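Local coordinates for protein Uly1 (Catenovulum maritimum, PDB 7DRQ) that probably cleaves the marine algal polysaccharide ulvan as a calcium-binding lyase of polysaccharide lyase family 24, at residues I122-N134 / H195-F207. Numbering follows the deposited sequence.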
ATOM      1  N   ILE A 122     -13.596  12.247   4.463  1.00  7.66           N
ATOM      2  CA  ILE A 122     -12.207  11.992   4.118  1.00 10.24           C
ATOM      3  C   ILE A 122     -11.578  11.223   5.266  1.00 10.95           C
ATOM      4  O   ILE A 122     -11.784  11.568   6.433  1.00 11.47           O
ATOM      5  CB  ILE A 122     -11.440  13.303   3.883  1.00  8.58           C
ATOM      6  CG1 ILE A 122     -12.178  14.175   2.859  1.00 11.49           C
ATOM      7  CG2 ILE A 122      -9.971  13.018   3.486  1.00 12.00           C
ATOM      8  CD1 ILE A 122     -11.700  15.620   2.841  1.00 11.57           C
ATOM      9  N   HIS A 123     -10.804  10.196   4.937  1.00  8.90           N
ATOM     10  CA  HIS A 123     -10.160   9.357   5.944  1.00 10.36           C
ATOM     11  C   HIS A 123      -8.664   9.294   5.699  1.00 11.75           C
ATOM     12  O   HIS A 123      -8.228   9.091   4.561  1.00 10.57           O
ATOM     13  CB  HIS A 123     -10.781   7.968   5.928  1.00 13.58           C
ATOM     14  CG  HIS A 123     -12.264   8.012   6.076  1.00 12.00           C
ATOM     15  ND1 HIS A 123     -12.883   7.941   7.304  1.00 11.50           N
ATOM     16  CD2 HIS A 123     -13.247   8.219   5.167  1.00 13.23           C
ATOM     17  CE1 HIS A 123     -14.188   8.062   7.144  1.00 11.38           C
ATOM     18  NE2 HIS A 123     -14.438   8.225   5.857  1.00 12.83           N
ATOM     19  N   LEU A 124      -7.889   9.471   6.771  1.00 11.09           N
ATOM     20  CA  LEU A 124      -6.431   9.432   6.732  1.00 10.13           C
ATOM     21  C   LEU A 124      -5.909   8.483   7.801  1.00 12.14           C
ATOM     22  O   LEU A 124      -6.334   8.556   8.960  1.00 10.36           O
ATOM     23  CB  LEU A 124      -5.833  10.821   6.965  1.00 10.91           C
ATOM     24  CG  LEU A 124      -6.191  11.865   5.910  1.00 11.03           C
ATOM     25  CD1 LEU A 124      -5.909  13.248   6.453  1.00 13.31           C
ATOM     26  CD2 LEU A 124      -5.374  11.600   4.642  1.00 11.36           C
ATOM     27  N   LEU A 125      -4.960   7.635   7.419  1.00  9.07           N
ATOM     28  CA  LEU A 125      -4.259   6.757   8.348  1.00 11.35           C
ATOM     29  C   LEU A 125      -2.770   6.937   8.130  1.00 10.25           C
ATOM     30  O   LEU A 125      -2.303   6.858   6.991  1.00 10.81           O
ATOM     31  CB  LEU A 125      -4.658   5.304   8.113  1.00  9.26           C
ATOM     32  CG  LEU A 125      -6.070   4.970   8.586  1.00 11.48           C
ATOM     33  CD1 LEU A 125      -6.515   3.653   7.996  1.00 11.93           C
ATOM     34  CD2 LEU A 125      -6.161   4.926  10.116  1.00  9.27           C
ATOM     35  N   TYR A 126      -2.010   7.182   9.199  1.00 10.32           N
ATOM     36  CA  TYR A 126      -0.629   7.544   8.910  1.00 10.93           C
ATOM     37  C   TYR A 126       0.335   7.186  10.031  1.00 11.62           C
ATOM     38  O   TYR A 126      -0.033   7.087  11.203  1.00 11.71           O
ATOM     39  CB  TYR A 126      -0.506   9.032   8.601  1.00 11.53           C
ATOM     40  CG  TYR A 126      -1.260   9.997   9.503  1.00 11.22           C
ATOM     41  CD1 TYR A 126      -0.675  10.499  10.671  1.00 10.38           C
ATOM     42  CD2 TYR A 126      -2.518  10.480   9.138  1.00 12.01           C
ATOM     43  CE1 TYR A 126      -1.344  11.431  11.464  1.00 12.26           C
ATOM     44  CE2 TYR A 126      -3.195  11.414   9.923  1.00 12.05           C
ATOM     45  CZ  TYR A 126      -2.607  11.887  11.084  1.00 13.70           C
ATOM     46  OH  TYR A 126      -3.283  12.817  11.859  1.00 12.13           O
ATOM     47  N   ASP A 127       1.597   7.026   9.625  1.00 11.42           N
ATOM     48  CA  ASP A 127       2.753   7.016  10.519  1.00 13.23           C
ATOM     49  C   ASP A 127       2.698   5.847  11.494  1.00 11.64           C
ATOM     50  O   ASP A 127       2.887   6.014  12.701  1.00 14.55           O
ATOM     51  CB  ASP A 127       2.900   8.344  11.263  1.00 14.38           C
ATOM     52  CG  ASP A 127       4.350   8.644  11.608  1.00 10.86           C
ATOM     53  OD1 ASP A 127       5.246   8.032  10.985  1.00 12.34           O
ATOM     54  OD2 ASP A 127       4.603   9.485  12.492  1.00 14.23           O
HETATM   55  N   MSE A 128       2.429   4.659  10.956  1.00 11.58           N
HETATM   56  CA  MSE A 128       2.274   3.434  11.745  1.00 12.54           C
HETATM   57  C   MSE A 128       3.170   2.304  11.267  1.00 14.70           C
HETATM   58  O   MSE A 128       3.221   1.998  10.076  1.00 15.38           O
HETATM   59  CB  MSE A 128       0.822   2.973  11.684  1.00 12.38           C
HETATM   60  CG  MSE A 128      -0.155   3.959  12.258  1.00 10.97           C
HETATM   61 SE   MSE A 128      -1.882   3.130  12.378  0.78 13.98          SE
HETATM   62  CE  MSE A 128      -2.690   3.913  10.769  1.00 13.01           C
ATOM     63  N   HIS A 129       3.887   1.679  12.200  1.00 12.86           N
ATOM     64  CA  HIS A 129       4.585   0.430  11.894  1.00 11.61           C
ATOM     65  C   HIS A 129       4.457  -0.494  13.109  1.00 11.75           C
ATOM     66  O   HIS A 129       5.408  -0.679  13.877  1.00 15.33           O
ATOM     67  CB  HIS A 129       6.047   0.659  11.508  1.00 13.26           C
ATOM     68  CG  HIS A 129       6.727  -0.573  10.995  1.00 16.60           C
ATOM     69  ND1 HIS A 129       8.035  -0.576  10.557  1.00 16.81           N
ATOM     70  CD2 HIS A 129       6.274  -1.840  10.834  1.00 13.41           C
ATOM     71  CE1 HIS A 129       8.364  -1.797  10.170  1.00 17.23           C
ATOM     72  NE2 HIS A 129       7.315  -2.582  10.325  1.00 15.72           N
ATOM     73  N   ALA A 130       3.266  -1.079  13.261  1.00 13.47           N
ATOM     74  CA  ALA A 130       2.999  -2.077  14.299  1.00 12.84           C
ATOM     75  C   ALA A 130       3.270  -1.537  15.704  1.00 15.19           C
ATOM     76  O   ALA A 130       3.797  -2.240  16.571  1.00 15.82           O
ATOM     77  CB  ALA A 130       3.805  -3.352  14.043  1.00 12.72           C
ATOM     78  N   TYR A 131       2.889  -0.289  15.950  1.00 15.70           N
ATOM     79  CA  TYR A 131       3.129   0.262  17.275  1.00 14.20           C
ATOM     80  C   TYR A 131       2.051  -0.210  18.247  1.00 13.48           C
ATOM     81  O   TYR A 131       0.961  -0.630  17.851  1.00 13.34           O
ATOM     82  CB  TYR A 131       3.194   1.789  17.228  1.00 13.59           C
ATOM     83  CG  TYR A 131       4.264   2.285  16.276  1.00 12.61           C
ATOM     84  CD1 TYR A 131       5.506   1.670  16.222  1.00 14.10           C
ATOM     85  CD2 TYR A 131       4.018   3.344  15.414  1.00 12.50           C
ATOM     86  CE1 TYR A 131       6.499   2.111  15.344  1.00 13.77           C
ATOM     87  CE2 TYR A 131       4.994   3.788  14.525  1.00 13.06           C
ATOM     88  CZ  TYR A 131       6.225   3.168  14.493  1.00 14.27           C
ATOM     89  OH  TYR A 131       7.191   3.606  13.621  1.00 13.89           O
ATOM     90  N   ARG A 132       2.385  -0.155  19.536  1.00 14.10           N
ATOM     91  CA  ARG A 132       1.511  -0.608  20.611  1.00 14.71           C
ATOM     92  C   ARG A 132       1.688   0.335  21.790  1.00 11.74           C
ATOM     93  O   ARG A 132       2.581   1.181  21.799  1.00 13.81           O
ATOM     94  CB  ARG A 132       1.821  -2.059  21.024  1.00 17.43           C
ATOM     95  CG  ARG A 132       3.299  -2.376  21.004  1.00 18.50           C
ATOM     96  CD  ARG A 132       3.583  -3.876  21.128  1.00 25.38           C
ATOM     97  NE  ARG A 132       4.901  -4.208  20.571  1.00 32.65           N
ATOM     98  CZ  ARG A 132       6.055  -4.047  21.218  1.00 36.70           C
ATOM     99  NH1 ARG A 132       6.073  -3.559  22.455  1.00 31.68           N
ATOM    100  NH2 ARG A 132       7.197  -4.376  20.631  1.00 34.80           N
ATOM    101  N   GLU A 133       0.836   0.176  22.810  1.00 13.12           N
ATOM    102  CA  GLU A 133       0.858   1.140  23.909  1.00 15.36           C
ATOM    103  C   GLU A 133       2.198   1.147  24.634  1.00 16.29           C
ATOM    104  O   GLU A 133       2.595   2.180  25.185  1.00 20.89           O
ATOM    105  CB  GLU A 133      -0.281   0.862  24.889  1.00 15.36           C
ATOM    106  CG  GLU A 133      -0.152  -0.432  25.662  1.00 15.24           C
ATOM    107  CD  GLU A 133      -1.401  -0.715  26.455  1.00 21.03           C
ATOM    108  OE1 GLU A 133      -2.094   0.262  26.801  1.00 19.59           O
ATOM    109  OE2 GLU A 133      -1.701  -1.896  26.712  1.00 21.14           O
ATOM    110  N   ASN A 134       2.921   0.025  24.632  1.00 16.24           N
ATOM    111  CA  ASN A 134       4.215  -0.033  25.296  1.00 19.68           C
ATOM    112  C   ASN A 134       5.373  -0.030  24.301  1.00 17.79           C
ATOM    113  O   ASN A 134       6.463  -0.509  24.621  1.00 17.62           O
ATOM    114  CB  ASN A 134       4.286  -1.246  26.227  1.00 18.65           C
ATOM    115  CG  ASN A 134       4.219  -2.557  25.484  1.00 23.88           C
ATOM    116  OD1 ASN A 134       3.742  -2.620  24.349  1.00 27.50           O
ATOM    117  ND2 ASN A 134       4.717  -3.616  26.110  1.00 26.89           N
ATOM    118  N   HIS A 195      -7.185  -1.722  22.446  1.00 14.11           N
ATOM    119  CA  HIS A 195      -5.773  -1.976  22.165  1.00 17.71           C
ATOM    120  C   HIS A 195      -5.575  -3.300  21.436  1.00 15.09           C
ATOM    121  O   HIS A 195      -4.755  -3.386  20.518  1.00 15.05           O
ATOM    122  CB  HIS A 195      -4.953  -1.955  23.453  1.00 15.47           C
ATOM    123  CG  HIS A 195      -3.476  -2.050  23.221  1.00 15.93           C
ATOM    124  ND1 HIS A 195      -2.792  -3.248  23.257  1.00 16.98           N
ATOM    125  CD2 HIS A 195      -2.555  -1.098  22.949  1.00 15.85           C
ATOM    126  CE1 HIS A 195      -1.512  -3.028  23.011  1.00 15.71           C
ATOM    127  NE2 HIS A 195      -1.342  -1.731  22.827  1.00 16.23           N
ATOM    128  N   GLY A 196      -6.325  -4.339  21.818  1.00 15.40           N
ATOM    129  CA  GLY A 196      -6.227  -5.601  21.098  1.00 15.95           C
ATOM    130  C   GLY A 196      -6.490  -5.436  19.612  1.00 17.94           C
ATOM    131  O   GLY A 196      -5.793  -6.020  18.775  1.00 16.84           O
ATOM    132  N   GLN A 197      -7.479  -4.607  19.265  1.00 14.58           N
ATOM    133  CA  GLN A 197      -7.887  -4.448  17.869  1.00 13.96           C
ATOM    134  C   GLN A 197      -6.970  -3.506  17.098  1.00 13.80           C
ATOM    135  O   GLN A 197      -6.745  -3.716  15.899  1.00 11.98           O
ATOM    136  CB  GLN A 197      -9.333  -3.931  17.790  1.00 15.33           C
ATOM    137  CG  GLN A 197      -9.858  -3.777  16.363  1.00 14.38           C
ATOM    138  CD  GLN A 197     -11.296  -3.280  16.264  1.00 15.28           C
ATOM    139  OE1 GLN A 197     -11.804  -3.062  15.157  1.00 11.92           O
ATOM    140  NE2 GLN A 197     -11.959  -3.091  17.409  1.00 12.32           N
ATOM    141  N   PHE A 198      -6.429  -2.474  17.741  1.00 13.93           N
ATOM    142  CA  PHE A 198      -5.763  -1.416  16.991  1.00 12.06           C
ATOM    143  C   PHE A 198      -4.258  -1.340  17.207  1.00 13.32           C
ATOM    144  O   PHE A 198      -3.619  -0.437  16.660  1.00 13.26           O
ATOM    145  CB  PHE A 198      -6.425  -0.076  17.316  1.00 14.21           C
ATOM    146  CG  PHE A 198      -7.815   0.016  16.790  1.00 15.04           C
ATOM    147  CD1 PHE A 198      -8.036   0.137  15.425  1.00 14.46           C
ATOM    148  CD2 PHE A 198      -8.906  -0.086  17.643  1.00 13.07           C
ATOM    149  CE1 PHE A 198      -9.318   0.187  14.926  1.00 12.88           C
ATOM    150  CE2 PHE A 198     -10.188  -0.037  17.152  1.00 13.07           C
ATOM    151  CZ  PHE A 198     -10.404   0.097  15.802  1.00 14.00           C
ATOM    152  N   SER A 199      -3.671  -2.263  17.957  1.00 14.79           N
ATOM    153  CA  SER A 199      -2.230  -2.291  18.127  1.00 13.62           C
ATOM    154  C   SER A 199      -1.589  -3.240  17.116  1.00 11.49           C
ATOM    155  O   SER A 199      -2.247  -4.108  16.532  1.00 13.73           O
ATOM    156  CB  SER A 199      -1.855  -2.717  19.547  1.00 16.10           C
ATOM    157  OG  SER A 199      -2.330  -4.019  19.786  1.00 15.78           O
ATOM    158  N   ARG A 200      -0.283  -3.046  16.912  1.00 14.02           N
ATOM    159  CA  ARG A 200       0.532  -3.873  16.023  1.00 13.22           C
ATOM    160  C   ARG A 200       0.030  -3.847  14.579  1.00 13.92           C
ATOM    161  O   ARG A 200       0.094  -4.854  13.870  1.00 12.25           O
ATOM    162  CB  ARG A 200       0.627  -5.315  16.534  1.00 15.62           C
ATOM    163  CG  ARG A 200       1.321  -5.427  17.881  1.00 18.20           C
ATOM    164  CD  ARG A 200       1.607  -6.891  18.221  1.00 26.63           C
ATOM    165  NE  ARG A 200       2.704  -7.030  19.177  1.00 37.79           N
ATOM    166  CZ  ARG A 200       2.533  -7.123  20.492  1.00 35.79           C
ATOM    167  NH1 ARG A 200       1.311  -7.084  20.997  1.00 33.54           N
ATOM    168  NH2 ARG A 200       3.578  -7.249  21.304  1.00 33.50           N
ATOM    169  N   LEU A 201      -0.442  -2.686  14.122  1.00  9.72           N
ATOM    170  CA  LEU A 201      -0.969  -2.551  12.767  1.00 12.23           C
ATOM    171  C   LEU A 201       0.017  -1.813  11.860  1.00 11.20           C
ATOM    172  O   LEU A 201       0.668  -0.849  12.282  1.00 13.92           O
ATOM    173  CB  LEU A 201      -2.318  -1.827  12.782  1.00 10.23           C
ATOM    174  CG  LEU A 201      -3.483  -2.516  13.503  1.00 11.62           C
ATOM    175  CD1 LEU A 201      -4.723  -1.639  13.464  1.00 10.76           C
ATOM    176  CD2 LEU A 201      -3.776  -3.870  12.875  1.00 12.38           C
ATOM    177  N   THR A 202       0.095  -2.253  10.598  1.00  9.81           N
ATOM    178  CA  THR A 202       0.960  -1.658   9.582  1.00 12.60           C
ATOM    179  C   THR A 202       0.260  -1.746   8.225  1.00 12.27           C
ATOM    180  O   THR A 202      -0.617  -2.590   8.011  1.00 11.65           O
ATOM    181  CB  THR A 202       2.325  -2.374   9.518  1.00 14.03           C
ATOM    182  OG1 THR A 202       2.821  -2.605  10.848  1.00 13.14           O
ATOM    183  CG2 THR A 202       3.367  -1.549   8.718  1.00 13.81           C
ATOM    184  N   TYR A 203       0.639  -0.834   7.313  1.00 11.14           N
ATOM    185  CA  TYR A 203       0.240  -0.813   5.902  1.00 13.30           C
ATOM    186  C   TYR A 203      -1.234  -0.503   5.678  1.00 12.58           C
ATOM    187  O   TYR A 203      -1.972  -1.372   5.191  1.00 13.92           O
ATOM    188  CB  TYR A 203       0.535  -2.146   5.218  1.00 14.49           C
ATOM    189  CG  TYR A 203       1.968  -2.579   5.221  1.00 17.83           C
ATOM    190  CD1 TYR A 203       2.958  -1.820   4.611  1.00 20.90           C
ATOM    191  CD2 TYR A 203       2.328  -3.767   5.830  1.00 18.69           C
ATOM    192  CE1 TYR A 203       4.278  -2.246   4.615  1.00 22.76           C
ATOM    193  CE2 TYR A 203       3.630  -4.198   5.840  1.00 26.37           C
ATOM    194  CZ  TYR A 203       4.599  -3.443   5.235  1.00 24.01           C
ATOM    195  OH  TYR A 203       5.893  -3.908   5.265  1.00 27.18           O
ATOM    196  N   PRO A 204      -1.698   0.711   5.978  1.00 12.60           N
ATOM    197  CA  PRO A 204      -3.104   1.059   5.691  1.00 10.21           C
ATOM    198  C   PRO A 204      -3.334   1.157   4.187  1.00 13.38           C
ATOM    199  O   PRO A 204      -2.619   1.874   3.485  1.00 11.34           O
ATOM    200  CB  PRO A 204      -3.281   2.414   6.383  1.00 12.82           C
ATOM    201  CG  PRO A 204      -1.885   3.025   6.339  1.00 11.12           C
ATOM    202  CD  PRO A 204      -0.931   1.858   6.506  1.00  8.72           C
ATOM    203  N   THR A 205      -4.322   0.405   3.693  1.00 10.17           N
ATOM    204  CA  THR A 205      -4.693   0.415   2.282  1.00 13.16           C
ATOM    205  C   THR A 205      -6.207   0.343   2.179  1.00 10.78           C
ATOM    206  O   THR A 205      -6.798  -0.671   2.562  1.00 11.48           O
ATOM    207  CB  THR A 205      -4.050  -0.751   1.523  1.00 12.46           C
ATOM    208  OG1 THR A 205      -2.627  -0.667   1.643  1.00 13.74           O
ATOM    209  CG2 THR A 205      -4.419  -0.684   0.032  1.00 11.78           C
ATOM    210  N   PHE A 206      -6.821   1.405   1.666  1.00 11.94           N
ATOM    211  CA  PHE A 206      -8.257   1.455   1.448  1.00 11.38           C
ATOM    212  C   PHE A 206      -8.617   0.908   0.071  1.00 12.60           C
ATOM    213  O   PHE A 206      -7.821   0.948  -0.871  1.00 15.02           O
ATOM    214  CB  PHE A 206      -8.780   2.893   1.537  1.00  8.51           C
ATOM    215  CG  PHE A 206      -8.560   3.572   2.869  1.00 10.03           C
ATOM    216  CD1 PHE A 206      -9.482   3.423   3.904  1.00  8.78           C
ATOM    217  CD2 PHE A 206      -7.492   4.447   3.043  1.00 11.69           C
ATOM    218  CE1 PHE A 206      -9.307   4.092   5.107  1.00 10.51           C
ATOM    219  CE2 PHE A 206      -7.312   5.120   4.235  1.00 12.65           C
ATOM    220  CZ  PHE A 206      -8.224   4.940   5.277  1.00 11.73           C
ATOM    221  N   PHE A 207      -9.853   0.436  -0.055  1.00 11.10           N
ATOM    222  CA  PHE A 207     -10.413   0.120  -1.361  1.00 15.65           C
ATOM    223  C   PHE A 207     -11.912   0.381  -1.319  1.00 14.00           C
ATOM    224  O   PHE A 207     -12.522   0.419  -0.249  1.00 13.83           O
ATOM    225  CB  PHE A 207     -10.119  -1.327  -1.794  1.00 14.04           C
ATOM    226  CG  PHE A 207     -10.462  -2.378  -0.768  1.00 17.47           C
ATOM    227  CD1 PHE A 207      -9.559  -2.713   0.237  1.00 16.40           C
ATOM    228  CD2 PHE A 207     -11.679  -3.059  -0.825  1.00 13.81           C
ATOM    229  CE1 PHE A 207      -9.860  -3.692   1.169  1.00 16.93           C
ATOM    230  CE2 PHE A 207     -11.987  -4.050   0.103  1.00 16.45           C
ATOM    231  CZ  PHE A 207     -11.090  -4.360   1.104  1.00 18.13           C
TER
HETATM  232  O   HOH W   1       2.193   1.572   7.768  1.00 12.76           O
HETATM  233  O   HOH W   2       1.110   1.308  14.350  1.00 13.51           O
HETATM  234  O   HOH W   3      -1.038  -0.225  15.647  1.00 15.83           O
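CB of His123 lies against CZ of Phe206, and Leu125 slides past Pro204, CB to CB 3.6 Å, and sets its CD1 3.5 Å from Phe206 CZ. Just past the end of strand 122-126, a water accepts from Tyr203 N and donates to the Met128 carbonyl, bridging the backbones. CD2 of His129 meets the Thr202 hydroxyl at the imidazole edge, while ND1 of His129 is hydrogen-bonded to Glu106. The chain then corners at Ala130, whose N donates to Leu201 O (2.8 Å), and Tyr131 O accepts a nearly straight bond from Arg200 N. Arg132 lays its CD over one face of the Arg200 guanidinium, 3.3 Å above the plane. Glu133 grips His195 twice: its N donates to NE2 (2.9 Å) close to the ring plane, and its carboxylate stacks on one imidazole face, planes 22° apart, with CB of Ser199 on the other. A chi1 of -173° turns the His195 ring away from its own backbone N and out to this loop; an alanine here would probably leave Glu133 N without its acceptor and the carboxylate without its stacking partner. Strands 122-126 and 201-207 belong to separate antiparallel sheets, packed like neighbouring beta-propeller blades, consistent with the BNR-repeat family.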